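Local coordinates for protein shikimate dehydrogenase (NADP(+)) (Thermus thermophilus, PDB 2CY0) that catalyses the reversible NADPH-linked reduction of 3-dehydroshikimate to shikimate, the fourth of seven steps of chorismate biosynthesis, at residues Lys116-Val121 / Gly139-Val144; Glu171-Val176 / Phe196-Ala201; Ala53-Asn58 / Thr86-Glu91; Phe4-His9 / Asn58-Leu63. One frame throughout, in Å; residues are numbered along the deposited sequence.

Interaction 1: residues Lys116-Val121 / Gly139-Val144; sequences KGPALV and GLEVWV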
loop_
_atom_site.group_PDB
_atom_site.type_symbol
_atom_site.label_atom_id
_atom_site.label_comp_id
_atom_site.label_asym_id
_atom_site.label_seq_id
_atom_site.Cartn_x
_atom_site.Cartn_y
_atom_site.Cartn_z
ATOM N N LYS B 116 -19.025 24.175 7.377
ATOM C CA LYS B 116 -20.063 24.690 8.278
ATOM C C LYS B 116 -21.396 23.998 8.032
ATOM O O LYS B 116 -22.060 24.234 7.032
ATOM C CB LYS B 116 -20.322 26.155 7.959
ATOM C CG LYS B 116 -19.140 27.093 8.145
ATOM C CD LYS B 116 -19.614 28.535 7.973
ATOM C CE LYS B 116 -18.563 29.444 7.330
ATOM N NZ LYS B 116 -19.224 30.549 6.638
ATOM N N GLY B 117 -21.888 23.164 8.943
ATOM C CA GLY B 117 -23.197 22.559 8.745
ATOM C C GLY B 117 -24.309 23.503 9.197
ATOM O O GLY B 117 -24.031 24.666 9.498
ATOM N N PRO B 118 -25.578 23.055 9.239
ATOM C CA PRO B 118 -26.033 21.704 8.899
ATOM C C PRO B 118 -25.897 21.506 7.397
ATOM O O PRO B 118 -26.071 22.448 6.627
ATOM C CB PRO B 118 -27.507 21.700 9.309
ATOM C CG PRO B 118 -27.686 22.934 10.141
ATOM C CD PRO B 118 -26.726 23.915 9.557
ATOM N N ALA B 119 -25.603 20.278 6.988
ATOM C CA ALA B 119 -25.448 19.974 5.574
ATOM C C ALA B 119 -26.488 18.956 5.148
ATOM O O ALA B 119 -26.739 17.987 5.850
ATOM C CB ALA B 119 -24.042 19.435 5.301
ATOM N N LEU B 120 -27.090 19.179 3.988
ATOM C CA LEU B 120 -28.102 18.265 3.483
ATOM C C LEU B 120 -27.662 17.570 2.194
ATOM O O LEU B 120 -27.289 18.222 1.214
ATOM C CB LEU B 120 -29.416 19.022 3.243
ATOM C CG LEU B 120 -30.534 18.296 2.495
ATOM C CD1 LEU B 120 -30.876 16.978 3.181
ATOM C CD2 LEU B 120 -31.754 19.211 2.422
ATOM N N VAL B 121 -27.701 16.244 2.208
ATOM C CA VAL B 121 -27.331 15.461 1.036
ATOM C C VAL B 121 -28.591 14.974 0.333
ATOM O O VAL B 121 -29.397 14.245 0.915
ATOM C CB VAL B 121 -26.474 14.228 1.412
ATOM C CG1 VAL B 121 -26.228 13.367 0.179
ATOM C CG2 VAL B 121 -25.163 14.674 2.015
ATOM N N GLY B 139 -17.136 16.331 11.188
ATOM C CA GLY B 139 -17.533 17.082 12.367
ATOM C C GLY B 139 -18.618 18.138 12.266
ATOM O O GLY B 139 -18.538 19.165 12.938
ATOM N N LEU B 140 -19.628 17.898 11.436
ATOM C CA LEU B 140 -20.751 18.830 11.287
ATOM C C LEU B 140 -22.066 18.022 11.258
ATOM O O LEU B 140 -22.029 16.813 11.034
ATOM C CB LEU B 140 -20.570 19.668 10.006
ATOM C CG LEU B 140 -20.292 18.942 8.690
ATOM C CD1 LEU B 140 -21.348 17.897 8.451
ATOM C CD2 LEU B 140 -20.283 19.941 7.547
ATOM N N GLU B 141 -23.204 18.686 11.489
ATOM C CA GLU B 141 -24.519 18.042 11.503
ATOM C C GLU B 141 -24.970 17.693 10.081
ATOM O O GLU B 141 -24.908 18.543 9.206
ATOM C CB GLU B 141 -25.514 18.989 12.181
ATOM C CG GLU B 141 -26.915 18.429 12.414
ATOM C CD GLU B 141 -27.874 19.490 12.944
ATOM O OE1 GLU B 141 -29.033 19.139 13.225
ATOM O OE2 GLU B 141 -27.476 20.673 13.075
ATOM N N VAL B 142 -25.461 16.471 9.860
ATOM C CA VAL B 142 -25.860 16.040 8.509
ATOM C C VAL B 142 -27.249 15.439 8.280
ATOM O O VAL B 142 -27.590 14.412 8.868
ATOM C CB VAL B 142 -24.866 15.000 7.960
ATOM C CG1 VAL B 142 -25.151 14.736 6.498
ATOM C CG2 VAL B 142 -23.442 15.478 8.169
ATOM N N TRP B 143 -28.031 16.062 7.396
ATOM C CA TRP B 143 -29.372 15.567 7.063
ATOM C C TRP B 143 -29.370 14.922 5.678
ATOM O O TRP B 143 -28.589 15.306 4.810
ATOM C CB TRP B 143 -30.412 16.698 7.047
ATOM C CG TRP B 143 -30.465 17.542 8.271
ATOM C CD1 TRP B 143 -30.254 17.140 9.557
ATOM C CD2 TRP B 143 -30.764 18.941 8.328
ATOM N NE1 TRP B 143 -30.398 18.205 10.414
ATOM C CE2 TRP B 143 -30.712 19.323 9.686
ATOM C CE3 TRP B 143 -31.072 19.910 7.362
ATOM C CZ2 TRP B 143 -30.953 20.634 10.106
ATOM C CZ3 TRP B 143 -31.312 21.213 7.777
ATOM C CH2 TRP B 143 -31.251 21.563 9.141
ATOM N N VAL B 144 -30.262 13.960 5.468
ATOM C CA VAL B 144 -30.353 13.277 4.184
ATOM C C VAL B 144 -31.781 13.261 3.657
ATOM O O VAL B 144 -32.737 13.155 4.421
ATOM C CB VAL B 144 -29.857 11.817 4.282
ATOM C CG1 VAL B 144 -30.743 11.026 5.241
ATOM C CG2 VAL B 144 -29.859 11.172 2.907
#
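P118, just before one strand, meets W143 on the next in a beta-alpha-beta unit of the Rossmann-type NADP-binding domain; the axes of 119-121 and 142-144 approach to 4.6 Å at 27°. A ladder of backbone bonds sets the register: A119 N gives to E141 O, W143 N to A119 O at 2.8 Å, and V121 N to W143 O. The W143 side chain leaves this ladder with CB 3.9 Å from L120 CD1. A first torsion of -53°, with CG beside the backbone N, leans the indole back toward the start of the strands. On its pyrrole side, NE1 gives a long hydrogen bond of 3.3 Å to E141 OE1, which it reaches from above the carboxylate plane. Farther out, CZ2 lies 3.7 Å from P118 CB and CH2 3.9 Å from P118 CG. P118 CB stands 3.8 Å from the centroid of the six-membered ring, 17° off its normal, a CH-pi contact. R162 adds a cation-pi interaction, while V164 touches the same side chain from a loop. A leucine here, having neither an aromatic face nor a side-chain N-H, would probably leave the E141 carboxylate without this donor and a gap beside the proline ring. P118, which follows a cis peptide bond, also brings its CG to 3.7 Å from E141 OE2.

Interaction 2: residues Glu171-Val176 / Phe196-Ala201; sequences EARLLV and FPEEGA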
loop_
_atom_site.group_PDB
_atom_site.type_symbol
_atom_site.label_atom_id
_atom_site.label_comp_id
_atom_site.label_asym_id
_atom_site.label_seq_id
_atom_site.Cartn_x
_atom_site.Cartn_y
_atom_site.Cartn_z
ATOM N N GLU B 171 -33.034 25.415 5.640
ATOM C CA GLU B 171 -32.303 25.563 6.893
ATOM C C GLU B 171 -30.867 25.033 6.839
ATOM O O GLU B 171 -30.132 25.141 7.818
ATOM C CB GLU B 171 -33.060 24.856 8.018
ATOM C CG GLU B 171 -34.257 25.620 8.554
ATOM C CD GLU B 171 -35.201 24.733 9.338
ATOM O OE1 GLU B 171 -35.975 23.985 8.704
ATOM O OE2 GLU B 171 -35.164 24.776 10.585
ATOM N N ALA B 172 -30.469 24.466 5.703
ATOM C CA ALA B 172 -29.120 23.923 5.567
ATOM C C ALA B 172 -28.116 24.979 5.150
ATOM O O ALA B 172 -28.467 25.977 4.522
ATOM C CB ALA B 172 -29.119 22.789 4.560
ATOM N N ARG B 173 -26.853 24.760 5.494
ATOM C CA ARG B 173 -25.825 25.709 5.122
ATOM C C ARG B 173 -24.880 25.066 4.101
ATOM O O ARG B 173 -24.032 25.736 3.516
ATOM C CB ARG B 173 -25.094 26.202 6.383
ATOM C CG ARG B 173 -25.989 27.076 7.305
ATOM C CD ARG B 173 -26.173 28.498 6.746
ATOM N NE ARG B 173 -27.275 29.261 7.346
ATOM C CZ ARG B 173 -28.559 29.122 7.017
ATOM N NH1 ARG B 173 -28.923 28.241 6.092
ATOM N NH2 ARG B 173 -29.483 29.882 7.594
ATOM N N LEU B 174 -25.051 23.764 3.889
ATOM C CA LEU B 174 -24.263 23.012 2.910
ATOM C C LEU B 174 -25.193 22.077 2.137
ATOM O O LEU B 174 -25.749 21.127 2.694
ATOM C CB LEU B 174 -23.155 22.181 3.580
ATOM C CG LEU B 174 -22.335 21.368 2.564
ATOM C CD1 LEU B 174 -21.673 22.329 1.577
ATOM C CD2 LEU B 174 -21.284 20.516 3.263
ATOM N N LEU B 175 -25.367 22.359 0.850
ATOM C CA LEU B 175 -26.227 21.548 0.003
ATOM C C LEU B 175 -25.414 20.721 -0.976
ATOM O O LEU B 175 -24.533 21.249 -1.655
ATOM C CB LEU B 175 -27.193 22.434 -0.774
ATOM C CG LEU B 175 -28.535 22.684 -0.096
ATOM C CD1 LEU B 175 -29.404 23.507 -1.022
ATOM C CD2 LEU B 175 -29.208 21.351 0.209
ATOM N N VAL B 176 -25.726 19.432 -1.055
ATOM C CA VAL B 176 -25.018 18.525 -1.957
ATOM C C VAL B 176 -25.967 17.687 -2.802
ATOM O O VAL B 176 -26.743 16.889 -2.267
ATOM C CB VAL B 176 -24.112 17.540 -1.174
ATOM C CG1 VAL B 176 -23.446 16.565 -2.138
ATOM C CG2 VAL B 176 -23.065 18.301 -0.387
ATOM N N PHE B 196 -34.284 26.824 -1.720
ATOM C CA PHE B 196 -32.855 27.046 -1.563
ATOM C C PHE B 196 -32.475 27.761 -0.281
ATOM O O PHE B 196 -33.131 28.717 0.140
ATOM C CB PHE B 196 -32.299 27.809 -2.768
ATOM C CG PHE B 196 -31.656 26.917 -3.781
ATOM C CD1 PHE B 196 -30.367 26.434 -3.579
ATOM C CD2 PHE B 196 -32.354 26.509 -4.910
ATOM C CE1 PHE B 196 -29.792 25.540 -4.477
ATOM C CE2 PHE B 196 -31.788 25.613 -5.817
ATOM C CZ PHE B 196 -30.501 25.133 -5.603
ATOM N N PRO B 197 -31.403 27.292 0.364
ATOM C CA PRO B 197 -30.944 27.898 1.605
ATOM C C PRO B 197 -30.815 29.400 1.556
ATOM O O PRO B 197 -30.677 30.026 0.512
ATOM C CB PRO B 197 -29.625 27.170 1.894
ATOM C CG PRO B 197 -29.221 26.621 0.564
ATOM C CD PRO B 197 -30.527 26.175 -0.015
ATOM N N GLU B 198 -30.864 29.952 2.753
ATOM C CA GLU B 198 -30.803 31.375 3.009
ATOM C C GLU B 198 -29.359 31.839 2.873
ATOM O O GLU B 198 -29.072 32.785 2.149
ATOM C CB GLU B 198 -31.394 31.598 4.410
ATOM C CG GLU B 198 -32.716 30.782 4.510
ATOM C CD GLU B 198 -33.057 30.354 5.917
ATOM O OE1 GLU B 198 -32.166 30.436 6.795
ATOM O OE2 GLU B 198 -34.200 29.890 6.135
ATOM N N GLU B 199 -28.460 31.151 3.566
ATOM C CA GLU B 199 -27.025 31.438 3.545
ATOM C C GLU B 199 -26.336 30.110 3.260
ATOM O O GLU B 199 -26.998 29.071 3.307
ATOM C CB GLU B 199 -26.565 31.931 4.913
ATOM C CG GLU B 199 -26.933 33.348 5.257
ATOM C CD GLU B 199 -25.769 34.083 5.886
ATOM O OE1 GLU B 199 -25.357 33.701 7.002
ATOM O OE2 GLU B 199 -25.258 35.032 5.256
ATOM N N GLY B 200 -25.037 30.129 2.944
ATOM C CA GLY B 200 -24.348 28.868 2.717
ATOM C C GLY B 200 -23.669 28.550 1.397
ATOM O O GLY B 200 -23.190 29.430 0.683
ATOM N N ALA B 201 -23.633 27.261 1.079
ATOM C CA ALA B 201 -22.995 26.798 -0.146
ATOM C C ALA B 201 -23.612 25.517 -0.703
ATOM O O ALA B 201 -24.212 24.721 0.022
ATOM C CB ALA B 201 -21.519 26.584 0.106
#
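L174 and A201 form a parallel bridge, CA atoms 5.0 Å apart, in which A201 N gives to R173 O at 2.9 Å and L175 N gives to A201 O at 2.8 Å. Just before the bridge, G200 has backbone angles suited to glycine, and a CB there would clash with R173 O.

R173 carries the polar part of the contact. Its chain bends at chi2 (-76°) and folds the guanidinium over the loop residues E198 and E199. At the edge of that group, NH2 makes a salt bridge of 2.9 Å with E198 OE1; the oxygen is met on its anti side, and the two planes stand 63° apart. Over one face lies E199, its CB 3.7 Å from R173 NE. E199 N is buried here and has no hydrogen-bonding partner in the model. NH1 turns back to A172 O in a weak bond of 2.8 Å. On the apolar side, L175 packs against P197, its CG 4.0 Å from P197 CD; the position of L175 CD1 is doubtful, because it comes closer to the proline ring than carbons can sit.

Strand 174-177 is thereby joined to the start of strand 201-204 in the parallel sheet of the NADP-binding domain. On its other side, L174 and V176 bond to L120 of strand 119-122. L135 and V131 of helix 126-137 touch L174 and V176, while F214 of helix 213-220 lies on L175.

Interaction 3: residues Ala53-Asn58 / Thr86-Glu91; sequences AFRGVN and TVLQVE
R55 presents its guanidinium to L88, whose CD1 lies 3.8 Å above one face, toward the rim. At the edge, and in the plane, a water 2.9 Å from R55 NH1 passes the link on to Q89 O. NE bonds to W243 O, and NH2 to L242 O of the second subunit. The other flat group is the Q89 amide. Its NE2 meets F54 O in its own plane at 2.9 Å (159°), though it stands 46° above the plane of that carbonyl, and OE1 accepts from G92 N.

Beyond these groups an antiparallel pair of strands continues in the mixed sheet of the substrate-binding domain. V57 and V87 are its hydrogen-bonded pair, 2.8 Å from V87 N to V57 O, and V57 CG2 packs 3.7 Å from V87 CB. At G56 a CB would clash with V87 O. Replacing Q89 by an alanine would probably leave F54 O and G92 N without their side-chain partners. Farther along the strand, N58 has OD1 bonded to Y33 OH and ND2 to the carbonyl of N85, a shikimate-binding residue; L88 packs on L88 of the second subunit.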
loop_
_atom_site.group_PDB
_atom_site.type_symbol
_atom_site.label_atom_id
_atom_site.label_comp_id
_atom_site.label_asym_id
_atom_site.label_seq_id
_atom_site.Cartn_x
_atom_site.Cartn_y
_atom_site.Cartn_z
ATOM N N ALA B 53 -1.041 -8.096 -13.181
ATOM C CA ALA B 53 -0.394 -7.118 -14.045
ATOM C C ALA B 53 -0.651 -5.635 -13.801
ATOM O O ALA B 53 -0.224 -4.807 -14.603
ATOM C CB ALA B 53 -0.710 -7.453 -15.502
ATOM N N PHE B 54 -1.337 -5.288 -12.716
ATOM C CA PHE B 54 -1.605 -3.883 -12.427
ATOM C C PHE B 54 -1.217 -3.473 -11.008
ATOM O O PHE B 54 -1.395 -4.231 -10.057
ATOM C CB PHE B 54 -3.084 -3.560 -12.663
ATOM C CG PHE B 54 -3.493 -3.618 -14.109
ATOM C CD1 PHE B 54 -3.602 -4.838 -14.769
ATOM C CD2 PHE B 54 -3.746 -2.451 -14.818
ATOM C CE1 PHE B 54 -3.951 -4.891 -16.118
ATOM C CE2 PHE B 54 -4.095 -2.494 -16.168
ATOM C CZ PHE B 54 -4.199 -3.716 -16.818
ATOM N N ARG B 55 -0.674 -2.270 -10.872
ATOM C CA ARG B 55 -0.289 -1.763 -9.566
ATOM C C ARG B 55 -1.567 -1.361 -8.830
ATOM O O ARG B 55 -1.673 -1.509 -7.612
ATOM C CB ARG B 55 0.634 -0.548 -9.725
ATOM C CG ARG B 55 0.895 0.220 -8.436
ATOM C CD ARG B 55 1.649 -0.611 -7.395
ATOM N NE ARG B 55 1.943 0.183 -6.203
ATOM C CZ ARG B 55 2.670 -0.238 -5.174
ATOM N NH1 ARG B 55 3.192 -1.460 -5.177
ATOM N NH2 ARG B 55 2.886 0.569 -4.143
ATOM N N GLY B 56 -2.539 -0.855 -9.582
ATOM C CA GLY B 56 -3.791 -0.439 -8.977
ATOM C C GLY B 56 -4.843 -0.093 -10.011
ATOM O O GLY B 56 -4.540 0.081 -11.193
ATOM N N VAL B 57 -6.093 -0.006 -9.578
ATOM C CA VAL B 57 -7.172 0.329 -10.496
ATOM C C VAL B 57 -8.284 1.082 -9.795
ATOM O O VAL B 57 -8.432 1.002 -8.575
ATOM C CB VAL B 57 -7.799 -0.935 -11.150
ATOM C CG1 VAL B 57 -6.758 -1.684 -11.966
ATOM C CG2 VAL B 57 -8.388 -1.834 -10.082
ATOM N N ASN B 58 -9.047 1.838 -10.578
ATOM C CA ASN B 58 -10.193 2.556 -10.051
ATOM C C ASN B 58 -11.404 1.715 -10.434
ATOM O O ASN B 58 -11.395 1.044 -11.464
ATOM C CB ASN B 58 -10.322 3.947 -10.679
ATOM C CG ASN B 58 -9.424 4.962 -10.019
ATOM O OD1 ASN B 58 -8.752 5.740 -10.693
ATOM N ND2 ASN B 58 -9.393 4.955 -8.699
ATOM N N THR B 86 -11.182 2.381 -5.316
ATOM C CA THR B 86 -9.744 2.268 -5.502
ATOM C C THR B 86 -9.161 0.969 -4.965
ATOM O O THR B 86 -9.290 0.651 -3.784
ATOM C CB THR B 86 -9.027 3.458 -4.846
ATOM O OG1 THR B 86 -9.586 4.680 -5.352
ATOM C CG2 THR B 86 -7.536 3.417 -5.154
ATOM N N VAL B 87 -8.509 0.226 -5.854
ATOM C CA VAL B 87 -7.888 -1.040 -5.502
ATOM C C VAL B 87 -6.377 -0.953 -5.698
ATOM O O VAL B 87 -5.906 -0.469 -6.726
ATOM C CB VAL B 87 -8.438 -2.192 -6.378
ATOM C CG1 VAL B 87 -7.756 -3.503 -6.011
ATOM C CG2 VAL B 87 -9.945 -2.310 -6.194
ATOM N N LEU B 88 -5.636 -1.420 -4.695
ATOM C CA LEU B 88 -4.174 -1.433 -4.700
ATOM C C LEU B 88 -3.679 -2.878 -4.738
ATOM O O LEU B 88 -4.174 -3.719 -3.987
ATOM C CB LEU B 88 -3.637 -0.759 -3.430
ATOM C CG LEU B 88 -2.169 -1.024 -3.081
ATOM C CD1 LEU B 88 -1.260 -0.437 -4.152
ATOM C CD2 LEU B 88 -1.853 -0.405 -1.727
ATOM N N GLN B 89 -2.699 -3.155 -5.596
ATOM C CA GLN B 89 -2.134 -4.502 -5.715
ATOM C C GLN B 89 -0.686 -4.545 -5.242
ATOM O O GLN B 89 0.175 -3.836 -5.758
ATOM C CB GLN B 89 -2.215 -4.992 -7.162
ATOM C CG GLN B 89 -1.672 -6.406 -7.387
ATOM C CD GLN B 89 -0.159 -6.459 -7.476
ATOM O OE1 GLN B 89 0.515 -6.987 -6.588
ATOM N NE2 GLN B 89 0.384 -5.904 -8.551
ATOM N N VAL B 90 -0.435 -5.397 -4.258
ATOM C CA VAL B 90 0.884 -5.550 -3.677
ATOM C C VAL B 90 1.111 -7.024 -3.387
ATOM O O VAL B 90 0.322 -7.645 -2.684
ATOM C CB VAL B 90 0.982 -4.766 -2.363
ATOM C CG1 VAL B 90 2.179 -5.200 -1.621
ATOM C CG2 VAL B 90 1.052 -3.278 -2.637
ATOM N N GLU B 91 2.200 -7.575 -3.914
ATOM C CA GLU B 91 2.526 -8.989 -3.725
ATOM C C GLU B 91 1.373 -9.908 -4.113
ATOM O O GLU B 91 1.143 -10.933 -3.475
ATOM C CB GLU B 91 2.933 -9.261 -2.273
ATOM C CG GLU B 91 4.434 -9.330 -2.047
ATOM C CD GLU B 91 4.800 -9.507 -0.582
ATOM O OE1 GLU B 91 4.021 -10.149 0.155
ATOM O OE2 GLU B 91 5.874 -9.016 -0.169
HETATM O O HOH W 1 2.682 -3.828 -6.818
#

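Interaction 4: residues Phe4-His9 / Asn58-Leu63; sequences FAVLGH and NLTLPL
T60, a shikimate-binding residue, presses its methyl against G8: CG2 stands 3.3 Å from G8 CA. A CB on G8 would collide with that methyl and with L61 O. The threonine's first torsion, -169°, sends OG1 opposite the backbone N and leaves CG2 to face the glycine. H9 N gives to L61 O at 2.8 Å, on a lone pair and in the carbonyl plane, while H9 CB rests 3.6 Å from P62 CD; P62 follows a cis peptide bond. On the sheet face that carries L7 and L59, L7 CB is flanked by L59 CD2 at 3.9 Å and L63 CD1 at 3.8 Å.

These contacts belong to a parallel strand pair in the mixed sheet of the substrate-binding domain, where strand 2-8 lies between 31-37 and 56-59. The ladder between 2-8 and 56-59 runs from N58 N giving to A5 O, through L7 N giving to N58 O, to T60 N giving to L7 O at 2.9 Å. Beyond T60 the chain turns, held by L63 N giving to T60 O, and the active-site K64 comes next in sequence. Outside this shell, D37 OD2 bonds H9 ND1, and W36 packs on L7.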
loop_
_atom_site.group_PDB
_atom_site.type_symbol
_atom_site.label_atom_id
_atom_site.label_comp_id
_atom_site.label_asym_id
_atom_site.label_seq_id
_atom_site.Cartn_x
_atom_site.Cartn_y
_atom_site.Cartn_z
ATOM N N PHE B 4 -1.991 1.101 -14.645
ATOM C CA PHE B 4 -3.240 1.469 -13.980
ATOM C C PHE B 4 -4.411 1.358 -14.943
ATOM O O PHE B 4 -4.222 1.295 -16.162
ATOM C CB PHE B 4 -3.172 2.908 -13.470
ATOM C CG PHE B 4 -2.069 3.163 -12.498
ATOM C CD1 PHE B 4 -1.023 4.016 -12.828
ATOM C CD2 PHE B 4 -2.072 2.550 -11.251
ATOM C CE1 PHE B 4 -0.001 4.270 -11.921
ATOM C CE2 PHE B 4 -1.056 2.796 -10.332
ATOM C CZ PHE B 4 -0.016 3.654 -10.673
ATOM N N ALA B 5 -5.619 1.354 -14.391
ATOM C CA ALA B 5 -6.819 1.266 -15.207
ATOM C C ALA B 5 -8.091 1.578 -14.435
ATOM O O ALA B 5 -8.128 1.515 -13.202
ATOM C CB ALA B 5 -6.931 -0.124 -15.822
ATOM N N VAL B 6 -9.131 1.933 -15.178
ATOM C CA VAL B 6 -10.434 2.201 -14.591
ATOM C C VAL B 6 -11.326 1.063 -15.072
ATOM O O VAL B 6 -11.454 0.839 -16.273
ATOM C CB VAL B 6 -11.022 3.554 -15.062
ATOM C CG1 VAL B 6 -11.041 3.635 -16.584
ATOM C CG2 VAL B 6 -12.418 3.708 -14.521
ATOM N N LEU B 7 -11.924 0.334 -14.137
ATOM C CA LEU B 7 -12.788 -0.788 -14.496
ATOM C C LEU B 7 -14.262 -0.462 -14.273
ATOM O O LEU B 7 -14.640 0.038 -13.212
ATOM C CB LEU B 7 -12.410 -2.025 -13.680
ATOM C CG LEU B 7 -10.929 -2.412 -13.626
ATOM C CD1 LEU B 7 -10.776 -3.682 -12.811
ATOM C CD2 LEU B 7 -10.378 -2.605 -15.036
ATOM N N GLY B 8 -15.087 -0.754 -15.277
ATOM C CA GLY B 8 -16.511 -0.486 -15.174
ATOM C C GLY B 8 -17.252 -0.679 -16.487
ATOM O O GLY B 8 -16.651 -1.017 -17.506
ATOM N N HIS B 9 -18.561 -0.447 -16.462
ATOM C CA HIS B 9 -19.428 -0.632 -17.598
ATOM C C HIS B 9 -20.492 0.445 -17.587
ATOM O O HIS B 9 -21.465 0.386 -16.849
ATOM C CB HIS B 9 -20.079 -2.010 -17.482
ATOM C CG HIS B 9 -20.764 -2.355 -18.779
ATOM N ND1 HIS B 9 -20.286 -1.988 -19.995
ATOM C CD2 HIS B 9 -21.945 -3.080 -18.968
ATOM C CE1 HIS B 9 -21.159 -2.483 -20.893
ATOM N NE2 HIS B 9 -22.162 -3.141 -20.307
ATOM N N ASN B 58 -9.047 1.838 -10.578
ATOM C CA ASN B 58 -10.193 2.556 -10.051
ATOM C C ASN B 58 -11.404 1.715 -10.434
ATOM O O ASN B 58 -11.395 1.044 -11.464
ATOM C CB ASN B 58 -10.322 3.947 -10.679
ATOM C CG ASN B 58 -9.424 4.962 -10.019
ATOM O OD1 ASN B 58 -8.752 5.740 -10.693
ATOM N ND2 ASN B 58 -9.393 4.955 -8.699
ATOM N N LEU B 59 -12.430 1.726 -9.596
ATOM C CA LEU B 59 -13.632 0.971 -9.896
ATOM C C LEU B 59 -14.786 1.944 -10.033
ATOM O O LEU B 59 -14.936 2.848 -9.217
ATOM C CB LEU B 59 -13.946 -0.028 -8.781
ATOM C CG LEU B 59 -12.936 -1.144 -8.493
ATOM C CD1 LEU B 59 -13.521 -2.051 -7.431
ATOM C CD2 LEU B 59 -12.618 -1.932 -9.760
ATOM N N THR B 60 -15.582 1.759 -11.080
ATOM C CA THR B 60 -16.752 2.596 -11.335
ATOM C C THR B 60 -17.912 1.616 -11.543
ATOM O O THR B 60 -17.679 0.413 -11.629
ATOM C CB THR B 60 -16.553 3.452 -12.595
ATOM O OG1 THR B 60 -17.590 4.437 -12.669
ATOM C CG2 THR B 60 -16.596 2.584 -13.842
ATOM N N LEU B 61 -19.150 2.099 -11.617
ATOM C CA LEU B 61 -20.280 1.184 -11.797
ATOM C C LEU B 61 -20.042 0.225 -12.955
ATOM O O LEU B 61 -19.409 0.579 -13.951
ATOM C CB LEU B 61 -21.596 1.936 -12.038
ATOM C CG LEU B 61 -22.235 2.839 -10.971
ATOM C CD1 LEU B 61 -23.472 3.521 -11.533
ATOM C CD2 LEU B 61 -22.596 2.019 -9.748
ATOM N N PRO B 62 -20.567 -1.004 -12.846
ATOM C CA PRO B 62 -21.331 -1.468 -11.685
ATOM C C PRO B 62 -20.531 -2.413 -10.798
ATOM O O PRO B 62 -21.086 -3.369 -10.257
ATOM C CB PRO B 62 -22.496 -2.182 -12.338
ATOM C CG PRO B 62 -21.793 -2.915 -13.447
ATOM C CD PRO B 62 -20.808 -1.879 -14.006
ATOM N N LEU B 63 -19.239 -2.146 -10.633
ATOM C CA LEU B 63 -18.380 -3.021 -9.838
ATOM C C LEU B 63 -18.023 -2.524 -8.438
ATOM O O LEU B 63 -17.344 -3.226 -7.695
ATOM C CB LEU B 63 -17.077 -3.280 -10.598
ATOM C CG LEU B 63 -17.172 -3.483 -12.111
ATOM C CD1 LEU B 63 -15.774 -3.598 -12.704
ATOM C CD2 LEU B 63 -17.994 -4.723 -12.414
#

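In the fold
The four contacts fall into two groups on opposite sides of the chain's centre. Interactions 3 and 4 share N58 and strand 56-59 in the mixed sheet of the substrate-binding domain, their centres about 12 Å apart; along the chain their segments alternate. Interactions 1 and 2 follow in series, in the parallel sheet of the NADP-binding domain. Their centres lie about 10 Å apart, and strands 119-122 and 174-177 are neighbours. Between the groups, centres are about 29 to 39 Å apart and no atoms touch. This is consistent with a two-domain enzyme in which one sheet leads to shikimate-binding T60 and the other to the NADP-binding loop; interaction 3 alone reaches the second subunit.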